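Local coordinates for nucleoporin NUP82 (Chaetomium thermophilum, PDB 5CWW), which probably serves as a structural component of the nuclear pore complex and as a docking partner for transport factors, the part here being its N-terminal beta-propeller domain, at residues B[52-56]-B[66-70]; B[101-107]-B[147-151]; B[11-17]-B[72-76]; B[571-577]-B[588-593]. One frame throughout, in Å; residues are numbered along the deposited sequence.

In the fold
The four contacts cluster where the first and last sheets of the beta-propeller meet. Interaction 1 is the buried one: it pairs neighbouring strands of the first sheet, and a buried glutamate and aspartate each accept more than one bond. Interaction 2 lies further out, tying the edge strand of that sheet to a loop of the next with two hydrogen bonds and exposed aliphatic packing. Interactions 1 and 3 share helix 69-77, but interaction 3 is apolar: the N-terminal segment lays W11, A16 and prolines against the helix and its W76. Interaction 4 is a bulged aromatic hairpin end of the last sheet; its L573 touches T54, L69 and K73. Interactions 3 and 4 are partly buried, with exposed residues at their margins.

Interaction 1: residues B[52-56]-B[66-70]; sequences RGTEI and WGDLA
E55 and W66 meet through one carboxylate oxygen: W66 NE1 gives its N-H to E55 OE1 at 3.1 Å, while R52 NE reaches the same oxygen from the opposite face of the carboxylate at 2.7 Å, a salt bridge. W66 CG lies opposite its backbone N (chi1 -179°), which carries the indole to E55 with OE1 in the ring plane, although the carboxylate is met from well above its own plane. The other oxygen, OE2, bonds to S145 OG. An alanine in place of E55 would take away the shared acceptor and would probably leave the buried indole N-H without its mate and the R52 charge without its counterion.

The tight part is the strand pairing. I56 N binds G67 O at 2.9 Å and G67 N returns a bond to I56 O, while I56 CD1 packs on L69 CD2 (3.8 Å). D68 precedes helix 69-77 and caps it by accepting from A70 N (2.8 Å), a place that suits a short acidic side chain; the same OD1 also takes T54 OG1 (2.9 Å). T54 O accepts from L69 N.

The looser side is the type II' turn from R52 to E55, where exposed G53 adopts a positive phi that suits a residue without CB. R52 itself is held by E55, Q126 and P143, and its touch on W66 is slight. Such an antiparallel run of consecutive strands, hairpin after hairpin, is the build of a beta-propeller blade.

Interaction 2: residues B[101-107]-B[147-151]; sequences AATAGYR and HLHIQ
A type II turn from T103 to Y106, leading into the edge strand 106-110 of the first propeller sheet, is met here by the loop 147-151 of the following sheet. G105 fits the third turn position because its positive phi costs nothing without a CB, and its N is left pointing across the contact to L148 O, at 2.8 Å. L148, buried, lays its CD2 methyl against the turn, 3.8 Å from Y106 N, and also packs on W66 and D68 of the neighbouring strand, which is why an aliphatic side chain belongs there.

Further out the contact is exposed. I150 lies along the chain leading into the turn and its first residues: CD1 lies 3.9 Å from A104 CB and close to A102 O, while CG2 nears A101 O at 3.5 Å. A104 thus offers a small methyl to the isoleucine, whereas A101 and A102 contribute their carbonyl oxygens.

R107 supplies the second polar link. Its chain bends at chi2 (-71°), bringing the guanidinium beneath A101 CB, which sits over one face, and F156 adds a cation-pi contact. From there NE donates to the carbonyl O of H147 at 3.1 Å, with the oxygen at the edge of the guanidinium, almost exactly in its plane.

Interaction 3: residues B[11-17]-B[72-76]; sequences WLNEPAP and LKESW
The backbone N of A16, which binds N13 O at 2.9 Å, closes a turn around the cis peptide before P15 and so lays A16 over the indole of W76. A16 CB stands 3.9 Å from the centroid of the six-membered ring, and W11 CA lies over the five-membered ring. A small side chain suits a place where both CA and CB lie close to the ring, and alanine meets that need. P15 and P17 flank the same indole obliquely, and P17 CB reaches on to L72 CD2 at 4.2 Å.

W11 meets the helix through its own indole. With chi1 at 53°, CG sits between the backbone N and the carbonyl carbon, and the ring turns flat against K73: the lysine CG is 3.8 Å from the centroid of the five-membered ring, nearly on its normal, while L12 CG touches the opposite face. W11 CB meets W76 CB at 3.5 Å. An alanine at W11 would remove this sandwiched ring, and the K73 methylenes would probably lose their support on this side, with a gap between them and L12.

K73 suits this place because its methylenes cover the indole while its amine leads away. The lysine contact is CH-pi, through carbon; a true cation-pi contact is made by R79 on W76. Carbon against ring face is thus what joins the N-terminal segment to helix 69-77, through dispersion and shape rather than directed polar bonds.

Interaction 4: residues B[571-577]-B[588-593]; sequences PDLGYFI and LFFETP
F576 and F589 are brought face to face by their first torsions: F576 CG sits between its backbone N and carbonyl carbon (chi1 64°), while F589 CG is anti to its own carbonyl carbon (chi1 -70°), so the two side chains run side by side in the same direction. Their rings form an offset stack, centroids 4.5 Å apart and planes 15° from parallel. The offset puts F576 CB over the F589 ring, 3.7 Å from its centroid, and the F589 ring turns its edge, at CE2, to L573 O at 3.4 Å. Flat aromatic residues suit this non-hydrogen-bonded pair, since each can lie along the other; F576 also packs on L69 of helix 69-77, and F589 on P9.

The strands 576-580 and 585-589 make the final hairpin of the last propeller sheet, and next to the phenylalanine pair it carries a classic beta bulge. F590 and E591 both face Y575, whose O accepts from F590 N at 2.9 Å and, weakly, from E591 N. Y575 N returns a bond to E591 O at 2.8 Å, in the plane of that carbonyl. Beyond the stack, I577 N binds L588 O at 3.0 Å, restoring regular pairing.

On the other face Y575 CD2 leans on F590 CB (3.9 Å), the two rings meeting obliquely, while Y575 OH is bonded to D495. G574 must be glycine: a CB would collide with E591 O, and its backbone angles would also jam one against L573 O. At the exposed end the P593 ring lies against the backbone of P571 and D572, its CG 3.2 Å from D572 O.

Interaction 1: residues B[52-56]-B[66-70]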
# COMPACT_ATOMS: atom_id res chain seq x y z
N ARG B 52 -14.14 5.05 -17.17
CA ARG B 52 -15.29 4.17 -17.00
C ARG B 52 -15.89 3.97 -18.38
O ARG B 52 -16.27 4.94 -19.05
CB ARG B 52 -16.30 4.76 -16.01
CG ARG B 52 -16.84 6.13 -16.37
CD ARG B 52 -17.83 6.63 -15.32
NE ARG B 52 -18.55 7.81 -15.77
CZ ARG B 52 -19.54 8.39 -15.09
NH1 ARG B 52 -19.92 7.90 -13.91
NH2 ARG B 52 -20.14 9.46 -15.58
N GLY B 53 -15.97 2.72 -18.82
CA GLY B 53 -16.37 2.43 -20.19
C GLY B 53 -15.47 3.17 -21.16
O GLY B 53 -14.24 3.04 -21.10
N THR B 54 -16.07 3.97 -22.03
CA THR B 54 -15.31 4.75 -23.01
C THR B 54 -15.05 6.18 -22.53
O THR B 54 -14.42 6.97 -23.24
CB THR B 54 -16.04 4.81 -24.36
OG1 THR B 54 -17.36 5.34 -24.19
CG2 THR B 54 -16.14 3.41 -24.97
N GLU B 55 -15.54 6.52 -21.34
CA GLU B 55 -15.29 7.83 -20.75
C GLU B 55 -13.94 7.83 -20.04
O GLU B 55 -13.53 6.82 -19.46
CB GLU B 55 -16.39 8.21 -19.76
CG GLU B 55 -17.77 8.36 -20.36
CD GLU B 55 -18.80 8.82 -19.34
OE1 GLU B 55 -18.42 9.08 -18.18
OE2 GLU B 55 -20.00 8.91 -19.70
N ILE B 56 -13.25 8.97 -20.09
CA ILE B 56 -12.00 9.13 -19.36
C ILE B 56 -11.96 10.47 -18.62
O ILE B 56 -12.62 11.43 -19.02
CB ILE B 56 -10.77 9.03 -20.29
CG1 ILE B 56 -10.78 10.15 -21.34
CG2 ILE B 56 -10.73 7.67 -20.96
CD1 ILE B 56 -9.48 10.27 -22.12
N TRP B 66 -13.03 16.00 -18.72
CA TRP B 66 -13.92 14.86 -18.90
C TRP B 66 -14.33 14.71 -20.36
O TRP B 66 -14.70 15.69 -21.01
CB TRP B 66 -15.16 15.05 -18.02
CG TRP B 66 -16.15 13.94 -18.08
CD1 TRP B 66 -15.91 12.62 -18.30
CD2 TRP B 66 -17.57 14.07 -17.90
NE1 TRP B 66 -17.09 11.91 -18.28
CE2 TRP B 66 -18.12 12.78 -18.04
CE3 TRP B 66 -18.42 15.15 -17.64
CZ2 TRP B 66 -19.49 12.54 -17.92
CZ3 TRP B 66 -19.78 14.91 -17.53
CH2 TRP B 66 -20.30 13.61 -17.67
N GLY B 67 -14.26 13.49 -20.88
CA GLY B 67 -14.64 13.25 -22.26
C GLY B 67 -14.93 11.80 -22.61
O GLY B 67 -14.37 10.88 -22.01
N ASP B 68 -15.83 11.60 -23.57
CA ASP B 68 -16.16 10.28 -24.09
C ASP B 68 -15.40 10.05 -25.40
O ASP B 68 -15.59 10.78 -26.37
CB ASP B 68 -17.67 10.14 -24.31
CG ASP B 68 -18.10 8.71 -24.59
OD1 ASP B 68 -17.43 8.02 -25.39
OD2 ASP B 68 -19.12 8.28 -24.01
N LEU B 69 -14.55 9.02 -25.42
CA LEU B 69 -13.72 8.74 -26.58
C LEU B 69 -14.54 8.34 -27.80
O LEU B 69 -14.13 8.58 -28.94
CB LEU B 69 -12.72 7.63 -26.26
CG LEU B 69 -11.71 7.93 -25.14
CD1 LEU B 69 -10.80 6.73 -24.92
CD2 LEU B 69 -10.89 9.18 -25.45
N ALA B 70 -15.70 7.74 -27.57
CA ALA B 70 -16.58 7.32 -28.66
C ALA B 70 -17.10 8.53 -29.42
O ALA B 70 -17.01 8.59 -30.65
CB ALA B 70 -17.73 6.48 -28.13

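Interaction 2: residues B[101-107]-B[147-151]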
# COMPACT_ATOMS: atom_id res chain seq x y z
N ALA B 101 -19.14 23.15 -23.01
CA ALA B 101 -20.54 22.85 -23.27
C ALA B 101 -20.87 22.96 -24.76
O ALA B 101 -21.86 22.41 -25.22
CB ALA B 101 -21.43 23.79 -22.47
N ALA B 102 -20.02 23.68 -25.50
CA ALA B 102 -20.20 23.83 -26.94
C ALA B 102 -19.60 22.65 -27.70
O ALA B 102 -19.93 22.43 -28.87
CB ALA B 102 -19.58 25.13 -27.41
N THR B 103 -18.74 21.89 -27.03
CA THR B 103 -18.08 20.75 -27.65
C THR B 103 -18.72 19.44 -27.19
O THR B 103 -18.78 19.16 -26.00
CB THR B 103 -16.57 20.71 -27.32
OG1 THR B 103 -15.99 22.00 -27.57
CG2 THR B 103 -15.86 19.66 -28.15
N ALA B 104 -19.21 18.66 -28.15
CA ALA B 104 -19.85 17.39 -27.85
C ALA B 104 -18.83 16.38 -27.33
O ALA B 104 -17.74 16.24 -27.89
CB ALA B 104 -20.55 16.84 -29.08
N GLY B 105 -19.19 15.68 -26.26
CA GLY B 105 -18.33 14.65 -25.69
C GLY B 105 -17.13 15.20 -24.95
O GLY B 105 -16.15 14.49 -24.73
N TYR B 106 -17.20 16.47 -24.56
CA TYR B 106 -16.11 17.12 -23.83
C TYR B 106 -16.65 18.11 -22.81
O TYR B 106 -17.49 18.94 -23.12
CB TYR B 106 -15.16 17.83 -24.79
CG TYR B 106 -14.07 18.62 -24.09
CD1 TYR B 106 -13.06 17.97 -23.40
CD2 TYR B 106 -14.07 20.01 -24.10
CE1 TYR B 106 -12.06 18.68 -22.75
CE2 TYR B 106 -13.08 20.73 -23.46
CZ TYR B 106 -12.08 20.06 -22.78
OH TYR B 106 -11.10 20.77 -22.14
N ARG B 107 -16.15 18.00 -21.58
CA ARG B 107 -16.56 18.89 -20.50
C ARG B 107 -15.39 19.14 -19.55
O ARG B 107 -14.52 18.28 -19.39
CB ARG B 107 -17.74 18.30 -19.72
CG ARG B 107 -19.11 18.66 -20.28
CD ARG B 107 -19.45 20.12 -20.03
NE ARG B 107 -20.89 20.33 -19.88
CZ ARG B 107 -21.44 21.45 -19.43
NH1 ARG B 107 -20.68 22.48 -19.08
NH2 ARG B 107 -22.76 21.54 -19.33
N HIS B 147 -24.51 15.10 -19.49
CA HIS B 147 -23.88 16.42 -19.48
C HIS B 147 -22.81 16.57 -20.56
O HIS B 147 -22.28 17.66 -20.78
CB HIS B 147 -23.26 16.71 -18.11
CG HIS B 147 -24.27 16.95 -17.03
ND1 HIS B 147 -24.84 18.18 -16.81
CD2 HIS B 147 -24.80 16.12 -16.10
CE1 HIS B 147 -25.68 18.10 -15.79
NE2 HIS B 147 -25.68 16.86 -15.35
N LEU B 148 -22.48 15.47 -21.24
CA LEU B 148 -21.50 15.50 -22.32
C LEU B 148 -22.12 15.95 -23.65
O LEU B 148 -21.40 16.31 -24.58
CB LEU B 148 -20.84 14.13 -22.48
CG LEU B 148 -19.81 13.75 -21.41
CD1 LEU B 148 -19.42 12.29 -21.54
CD2 LEU B 148 -18.58 14.64 -21.50
N HIS B 149 -23.44 15.92 -23.73
CA HIS B 149 -24.14 16.39 -24.93
C HIS B 149 -24.28 17.91 -24.91
O HIS B 149 -24.38 18.52 -23.85
CB HIS B 149 -25.52 15.74 -25.04
CG HIS B 149 -25.49 14.24 -25.05
ND1 HIS B 149 -24.81 13.52 -26.00
CD2 HIS B 149 -26.06 13.33 -24.22
CE1 HIS B 149 -24.96 12.23 -25.76
NE2 HIS B 149 -25.72 12.09 -24.68
N ILE B 150 -24.29 18.51 -26.10
CA ILE B 150 -24.45 19.95 -26.23
C ILE B 150 -25.88 20.35 -25.87
O ILE B 150 -26.14 21.47 -25.44
CB ILE B 150 -24.12 20.43 -27.66
CG1 ILE B 150 -22.72 19.98 -28.07
CG2 ILE B 150 -24.23 21.96 -27.76
CD1 ILE B 150 -22.40 20.21 -29.54
N GLN B 151 -26.81 19.41 -26.06
CA GLN B 151 -28.22 19.66 -25.79
C GLN B 151 -28.47 19.97 -24.31
O GLN B 151 -29.44 20.66 -23.97
CB GLN B 151 -29.07 18.46 -26.21
CG GLN B 151 -28.96 18.12 -27.69
CD GLN B 151 -29.79 16.91 -28.07
OE1 GLN B 151 -30.41 16.27 -27.22
NE2 GLN B 151 -29.81 16.58 -29.36

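Interaction 3: residues B[11-17]-B[72-76]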
# COMPACT_ATOMS: atom_id res chain seq x y z
N TRP B 11 -7.99 11.75 -34.34
CA TRP B 11 -9.12 12.30 -33.59
C TRP B 11 -8.76 12.56 -32.12
O TRP B 11 -9.63 12.89 -31.32
CB TRP B 11 -10.34 11.37 -33.68
CG TRP B 11 -10.09 9.95 -33.30
CD1 TRP B 11 -9.65 8.95 -34.12
CD2 TRP B 11 -10.28 9.36 -32.01
NE1 TRP B 11 -9.54 7.77 -33.41
CE2 TRP B 11 -9.92 8.00 -32.12
CE3 TRP B 11 -10.71 9.85 -30.77
CZ2 TRP B 11 -9.99 7.12 -31.04
CZ3 TRP B 11 -10.77 8.97 -29.70
CH2 TRP B 11 -10.41 7.63 -29.84
N LEU B 12 -7.48 12.42 -31.80
CA LEU B 12 -6.97 12.79 -30.48
C LEU B 12 -5.83 13.80 -30.60
O LEU B 12 -5.26 14.23 -29.60
CB LEU B 12 -6.49 11.55 -29.71
CG LEU B 12 -7.57 10.61 -29.17
CD1 LEU B 12 -6.93 9.41 -28.49
CD2 LEU B 12 -8.50 11.32 -28.20
N ASN B 13 -5.49 14.17 -31.84
CA ASN B 13 -4.47 15.17 -32.10
C ASN B 13 -5.08 16.47 -32.61
O ASN B 13 -6.12 16.46 -33.27
CB ASN B 13 -3.44 14.65 -33.11
CG ASN B 13 -2.72 13.41 -32.62
OD1 ASN B 13 -2.58 12.43 -33.35
ND2 ASN B 13 -2.25 13.45 -31.37
N GLU B 14 -4.42 17.58 -32.30
CA GLU B 14 -4.87 18.90 -32.73
C GLU B 14 -5.03 18.93 -34.26
O GLU B 14 -4.24 18.31 -34.97
CB GLU B 14 -3.87 19.96 -32.27
CG GLU B 14 -4.42 21.38 -32.20
CD GLU B 14 -3.46 22.36 -31.54
OE1 GLU B 14 -3.68 23.58 -31.67
OE2 GLU B 14 -2.49 21.90 -30.91
N PRO B 15 -6.04 19.66 -34.77
CA PRO B 15 -7.05 20.47 -34.09
C PRO B 15 -8.34 19.71 -33.74
O PRO B 15 -9.40 20.33 -33.64
CB PRO B 15 -7.33 21.57 -35.11
CG PRO B 15 -7.20 20.87 -36.42
CD PRO B 15 -6.12 19.82 -36.23
N ALA B 16 -8.24 18.40 -33.55
CA ALA B 16 -9.41 17.62 -33.17
C ALA B 16 -9.87 18.01 -31.76
O ALA B 16 -9.06 18.40 -30.93
CB ALA B 16 -9.11 16.13 -33.23
N PRO B 17 -11.18 17.89 -31.49
CA PRO B 17 -11.71 18.26 -30.18
C PRO B 17 -11.20 17.36 -29.06
O PRO B 17 -11.11 17.80 -27.92
CB PRO B 17 -13.23 18.11 -30.36
CG PRO B 17 -13.38 17.10 -31.43
CD PRO B 17 -12.23 17.33 -32.37
N LEU B 72 -16.02 11.70 -29.26
CA LEU B 72 -14.92 12.49 -29.79
C LEU B 72 -14.37 11.89 -31.08
O LEU B 72 -13.90 12.61 -31.96
CB LEU B 72 -13.81 12.62 -28.75
CG LEU B 72 -14.16 13.46 -27.52
CD1 LEU B 72 -13.16 13.20 -26.40
CD2 LEU B 72 -14.21 14.94 -27.86
N LYS B 73 -14.42 10.56 -31.17
CA LYS B 73 -14.01 9.88 -32.40
C LYS B 73 -15.01 10.20 -33.51
O LYS B 73 -14.62 10.59 -34.61
CB LYS B 73 -13.93 8.37 -32.17
CG LYS B 73 -13.46 7.58 -33.40
CD LYS B 73 -13.59 6.08 -33.18
CE LYS B 73 -13.23 5.31 -34.45
NZ LYS B 73 -13.55 3.86 -34.33
N GLU B 74 -16.29 10.02 -33.21
CA GLU B 74 -17.35 10.25 -34.18
C GLU B 74 -17.38 11.70 -34.66
O GLU B 74 -17.66 11.97 -35.83
CB GLU B 74 -18.71 9.87 -33.57
CG GLU B 74 -19.89 10.06 -34.52
CD GLU B 74 -21.21 9.65 -33.89
OE1 GLU B 74 -21.19 9.00 -32.83
OE2 GLU B 74 -22.27 9.98 -34.46
N SER B 75 -17.10 12.64 -33.76
CA SER B 75 -17.11 14.05 -34.10
C SER B 75 -16.05 14.38 -35.15
O SER B 75 -16.26 15.24 -36.00
CB SER B 75 -16.87 14.90 -32.85
OG SER B 75 -17.89 14.69 -31.89
N TRP B 76 -14.92 13.68 -35.09
CA TRP B 76 -13.84 13.89 -36.04
C TRP B 76 -14.05 13.09 -37.33
O TRP B 76 -13.44 13.38 -38.35
CB TRP B 76 -12.50 13.51 -35.41
CG TRP B 76 -11.32 13.88 -36.27
CD1 TRP B 76 -10.54 13.02 -36.99
CD2 TRP B 76 -10.81 15.19 -36.52
NE1 TRP B 76 -9.56 13.72 -37.66
CE2 TRP B 76 -9.71 15.05 -37.39
CE3 TRP B 76 -11.17 16.47 -36.09
CZ2 TRP B 76 -8.97 16.14 -37.83
CZ3 TRP B 76 -10.43 17.55 -36.53
CH2 TRP B 76 -9.34 17.38 -37.40

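Interaction 4: residues B[571-577]-B[588-593]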
# COMPACT_ATOMS: atom_id res chain seq x y z
N PRO B 571 -15.76 -2.75 -27.42
CA PRO B 571 -16.10 -3.45 -28.66
C PRO B 571 -16.08 -2.55 -29.90
O PRO B 571 -15.82 -3.04 -30.99
CB PRO B 571 -17.52 -3.97 -28.40
CG PRO B 571 -18.04 -3.12 -27.30
CD PRO B 571 -16.86 -2.81 -26.44
N ASP B 572 -16.36 -1.26 -29.72
CA ASP B 572 -16.42 -0.33 -30.84
C ASP B 572 -15.07 0.36 -31.08
O ASP B 572 -14.61 0.45 -32.22
CB ASP B 572 -17.50 0.73 -30.61
CG ASP B 572 -18.89 0.12 -30.48
OD1 ASP B 572 -19.14 -0.93 -31.11
OD2 ASP B 572 -19.72 0.70 -29.75
N LEU B 573 -14.46 0.86 -30.01
CA LEU B 573 -13.18 1.56 -30.13
C LEU B 573 -12.01 0.59 -30.21
O LEU B 573 -10.97 0.91 -30.79
CB LEU B 573 -12.99 2.51 -28.94
CG LEU B 573 -13.94 3.70 -28.87
CD1 LEU B 573 -13.78 4.44 -27.55
CD2 LEU B 573 -13.72 4.65 -30.04
N GLY B 574 -12.18 -0.59 -29.63
CA GLY B 574 -11.17 -1.63 -29.68
C GLY B 574 -10.37 -1.78 -28.40
O GLY B 574 -10.82 -1.41 -27.32
N TYR B 575 -9.17 -2.34 -28.54
CA TYR B 575 -8.32 -2.69 -27.42
C TYR B 575 -7.01 -1.92 -27.51
O TYR B 575 -6.23 -2.11 -28.45
CB TYR B 575 -8.08 -4.20 -27.41
CG TYR B 575 -7.07 -4.71 -26.40
CD1 TYR B 575 -7.06 -4.24 -25.09
CD2 TYR B 575 -6.15 -5.68 -26.76
CE1 TYR B 575 -6.14 -4.73 -24.17
CE2 TYR B 575 -5.23 -6.17 -25.85
CZ TYR B 575 -5.23 -5.69 -24.56
OH TYR B 575 -4.31 -6.19 -23.66
N PHE B 576 -6.76 -1.04 -26.54
CA PHE B 576 -5.61 -0.15 -26.59
C PHE B 576 -5.19 0.37 -25.22
O PHE B 576 -5.90 0.19 -24.23
CB PHE B 576 -5.91 1.03 -27.52
CG PHE B 576 -7.03 1.91 -27.04
CD1 PHE B 576 -8.35 1.50 -27.17
CD2 PHE B 576 -6.77 3.15 -26.49
CE1 PHE B 576 -9.38 2.32 -26.74
CE2 PHE B 576 -7.80 3.96 -26.05
CZ PHE B 576 -9.11 3.55 -26.18
N ILE B 577 -4.03 1.01 -25.19
CA ILE B 577 -3.52 1.66 -23.99
C ILE B 577 -3.64 3.16 -24.14
O ILE B 577 -3.45 3.70 -25.23
CB ILE B 577 -2.05 1.31 -23.73
CG1 ILE B 577 -1.90 -0.20 -23.56
CG2 ILE B 577 -1.53 2.01 -22.49
CD1 ILE B 577 -0.52 -0.64 -23.87
N LEU B 588 -2.08 3.80 -28.09
CA LEU B 588 -1.53 2.74 -28.91
C LEU B 588 -2.44 1.51 -28.93
O LEU B 588 -2.75 0.94 -27.88
CB LEU B 588 -0.14 2.36 -28.40
CG LEU B 588 0.83 3.54 -28.27
CD1 LEU B 588 2.13 3.11 -27.61
CD2 LEU B 588 1.10 4.18 -29.63
N PHE B 589 -2.86 1.12 -30.13
CA PHE B 589 -3.86 0.07 -30.30
C PHE B 589 -3.25 -1.30 -30.59
O PHE B 589 -2.19 -1.40 -31.21
CB PHE B 589 -4.82 0.46 -31.44
CG PHE B 589 -5.73 1.61 -31.11
CD1 PHE B 589 -5.22 2.89 -30.93
CD2 PHE B 589 -7.09 1.41 -30.98
CE1 PHE B 589 -6.06 3.94 -30.62
CE2 PHE B 589 -7.93 2.47 -30.67
CZ PHE B 589 -7.41 3.73 -30.49
N PHE B 590 -3.93 -2.34 -30.12
CA PHE B 590 -3.47 -3.72 -30.30
C PHE B 590 -4.50 -4.58 -31.03
O PHE B 590 -4.17 -5.65 -31.54
CB PHE B 590 -3.16 -4.36 -28.95
CG PHE B 590 -2.11 -3.63 -28.18
CD1 PHE B 590 -0.77 -3.83 -28.46
CD2 PHE B 590 -2.47 -2.75 -27.19
CE1 PHE B 590 0.20 -3.15 -27.74
CE2 PHE B 590 -1.51 -2.07 -26.47
CZ PHE B 590 -0.18 -2.27 -26.75
N GLU B 591 -5.74 -4.11 -31.07
CA GLU B 591 -6.82 -4.86 -31.71
C GLU B 591 -8.02 -3.97 -31.98
O GLU B 591 -8.66 -3.47 -31.05
CB GLU B 591 -7.22 -6.04 -30.82
CG GLU B 591 -8.21 -7.00 -31.46
CD GLU B 591 -8.54 -8.17 -30.56
OE1 GLU B 591 -8.30 -8.06 -29.33
OE2 GLU B 591 -9.02 -9.21 -31.06
N THR B 592 -8.32 -3.79 -33.26
CA THR B 592 -9.47 -3.01 -33.69
C THR B 592 -10.59 -3.94 -34.15
O THR B 592 -10.33 -5.11 -34.43
CB THR B 592 -9.10 -2.05 -34.84
OG1 THR B 592 -8.55 -2.79 -35.93
CG2 THR B 592 -8.08 -1.02 -34.36
N PRO B 593 -11.83 -3.44 -34.21
CA PRO B 593 -12.95 -4.27 -34.67
C PRO B 593 -12.75 -4.79 -36.10
O PRO B 593 -13.28 -5.85 -36.43
CB PRO B 593 -14.15 -3.32 -34.61
CG PRO B 593 -13.75 -2.27 -33.64
CD PRO B 593 -12.28 -2.10 -33.79